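Local atomic coordinates of H127A/Y244A mutant of alginate lyase AlyC3 in complex with dimannuronate (Psychromonas sp., PDB entry 7C8F), a protein that is an engineered double mutant of a PL7 alginate lyase, an enzyme family that cleaves alginate by beta-elimination, and binds dimannuronate. Residues P141-V146 with F205-G210. Residues are numbered along the deposited sequence; the frame is centred on the assembly and turned at random.
Sequences PLLRVV and FDITVG. With BEM (beta-D-mannopyranuronic acid), chain D.
Phe205 opens the contact with its ring leaning obliquely against Val145: CE2 of Phe205 lies 4.0 Å from CG1 of Val145, the methyl that stands anti to the backbone N (chi1 -179°). Phe122 and Phe158 each meet the same ring edge-to-face, and Val218 packs on it too. Asp206 turns its carboxylate the other way, to Ser98 OG. Ile207 then reaches straight across, and because CG1 is anti to the carbonyl carbon (chi1 -57°), CD1 arrives at the tips of two residues at once: it is 3.8 Å from CD2 of Leu143 and 4.2 Å from CG2 of Val145. Thr208 again faces outward, hydrogen-bonded to Thr96, while Val209 points back inward and packs on Leu214.

On the far side of segment 141-146, Arg144 faces the sugar. O3 of the mannuronate sits over the centre of its guanidinium, 3.8 Å above the plane, while NH1 is tied to Glu119 and Thr121. Replacing Arg144 with alanine would probably cost Glu119 this salt bridge and strip the sugar's O3 and O4 side of its flat cover.

This is face-to-face packing in a beta-jelly-roll sandwich. Segments 143-146 and 205-210 run antiparallel, their axes 10.9 Å apart at closest; strand 143-148 lies between strands 119-129 and 157-163 in the cleft-bearing sheet, and 203-210 between 93-103 and 213-218 in the opposing one.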
# COMPACT_ATOMS: atom_id res chain seq x y z
N PRO B 141 -4.59 13.43 3.10
CA PRO B 141 -5.26 12.86 4.28
C PRO B 141 -6.45 12.02 3.86
O PRO B 141 -7.08 12.27 2.83
CB PRO B 141 -5.71 14.09 5.07
CG PRO B 141 -5.86 15.15 4.05
CD PRO B 141 -4.88 14.86 2.92
N LEU B 142 -6.76 11.01 4.68
CA LEU B 142 -7.98 10.26 4.46
C LEU B 142 -9.20 11.15 4.59
O LEU B 142 -10.13 11.06 3.78
CB LEU B 142 -8.07 9.10 5.46
CG LEU B 142 -9.37 8.29 5.39
CD1 LEU B 142 -9.54 7.63 4.03
CD2 LEU B 142 -9.43 7.26 6.50
N LEU B 143 -9.21 12.03 5.59
CA LEU B 143 -10.37 12.87 5.88
C LEU B 143 -9.91 14.26 6.28
O LEU B 143 -9.02 14.38 7.13
CB LEU B 143 -11.18 12.26 7.03
CG LEU B 143 -12.27 13.17 7.64
CD1 LEU B 143 -13.41 13.41 6.63
CD2 LEU B 143 -12.80 12.57 8.95
N ARG B 144 -10.60 15.25 5.77
CA ARG B 144 -10.53 16.58 6.26
C ARG B 144 -11.99 17.02 6.57
O ARG B 144 -12.83 16.93 5.75
CB ARG B 144 -9.91 17.57 5.29
CG ARG B 144 -8.45 17.37 5.00
CD ARG B 144 -7.90 18.54 4.20
NE ARG B 144 -8.56 18.74 2.93
CZ ARG B 144 -9.14 19.84 2.54
NH1 ARG B 144 -9.18 20.87 3.32
NH2 ARG B 144 -9.73 19.89 1.39
N VAL B 145 -12.23 17.49 7.78
CA VAL B 145 -13.51 18.06 8.16
C VAL B 145 -13.23 19.56 8.12
O VAL B 145 -12.41 20.06 8.81
CB VAL B 145 -14.03 17.61 9.53
CG1 VAL B 145 -15.38 18.26 9.79
CG2 VAL B 145 -14.18 16.11 9.57
N VAL B 146 -13.99 20.24 7.28
CA VAL B 146 -13.80 21.65 7.02
C VAL B 146 -15.02 22.52 7.10
O VAL B 146 -16.10 22.06 7.00
CB VAL B 146 -13.24 21.85 5.58
CG1 VAL B 146 -12.07 20.96 5.32
CG2 VAL B 146 -14.30 21.63 4.49
N PHE B 205 -18.93 16.52 16.55
CA PHE B 205 -18.44 15.59 15.54
C PHE B 205 -17.83 14.38 16.24
O PHE B 205 -17.00 14.54 17.15
CB PHE B 205 -17.35 16.24 14.68
CG PHE B 205 -17.82 17.44 13.92
CD1 PHE B 205 -17.78 18.70 14.50
CD2 PHE B 205 -18.31 17.32 12.62
CE1 PHE B 205 -18.21 19.82 13.83
CE2 PHE B 205 -18.76 18.45 11.94
CZ PHE B 205 -18.70 19.70 12.55
N ASP B 206 -18.22 13.18 15.81
CA ASP B 206 -17.62 11.95 16.31
C ASP B 206 -17.12 11.16 15.11
O ASP B 206 -17.91 10.80 14.23
CB ASP B 206 -18.61 11.13 17.13
CG ASP B 206 -19.16 11.89 18.32
OD1 ASP B 206 -18.36 12.27 19.20
OD2 ASP B 206 -20.39 12.11 18.38
N ILE B 207 -15.81 10.92 15.07
CA ILE B 207 -15.16 10.23 13.96
C ILE B 207 -14.64 8.91 14.48
O ILE B 207 -13.80 8.89 15.39
CB ILE B 207 -14.01 11.06 13.38
CG1 ILE B 207 -14.49 12.44 12.93
CG2 ILE B 207 -13.32 10.27 12.25
CD1 ILE B 207 -13.36 13.40 12.63
N THR B 208 -15.10 7.80 13.90
CA THR B 208 -14.60 6.48 14.27
C THR B 208 -13.94 5.83 13.06
O THR B 208 -14.55 5.72 11.99
CB THR B 208 -15.71 5.58 14.80
OG1 THR B 208 -16.33 6.22 15.92
CG2 THR B 208 -15.13 4.22 15.26
N VAL B 209 -12.70 5.39 13.24
CA VAL B 209 -11.93 4.73 12.19
C VAL B 209 -11.58 3.33 12.68
O VAL B 209 -11.10 3.17 13.80
CB VAL B 209 -10.66 5.53 11.87
CG1 VAL B 209 -9.96 4.95 10.64
CG2 VAL B 209 -10.98 7.01 11.67
N GLY B 210 -11.76 2.35 11.83
CA GLY B 210 -11.48 0.97 12.19
C GLY B 210 -12.46 0.05 11.48
O GLY B 210 -13.46 0.48 10.92
C1 BEM D . -3.32 19.03 1.78
C2 BEM D . -4.02 20.31 1.35
O2 BEM D . -3.51 20.74 0.10
C3 BEM D . -5.49 20.01 1.13
O3 BEM D . -6.13 21.09 0.54
C4 BEM D . -5.56 18.99 0.05
O4 BEM D . -6.86 18.85 -0.44
C5 BEM D . -4.97 17.74 0.59
O5 BEM D . -3.62 18.04 0.84
C6 BEM D . -5.09 16.66 -0.41
O6B BEM D . -4.16 16.44 -1.15
O6A BEM D . -6.03 15.95 -0.27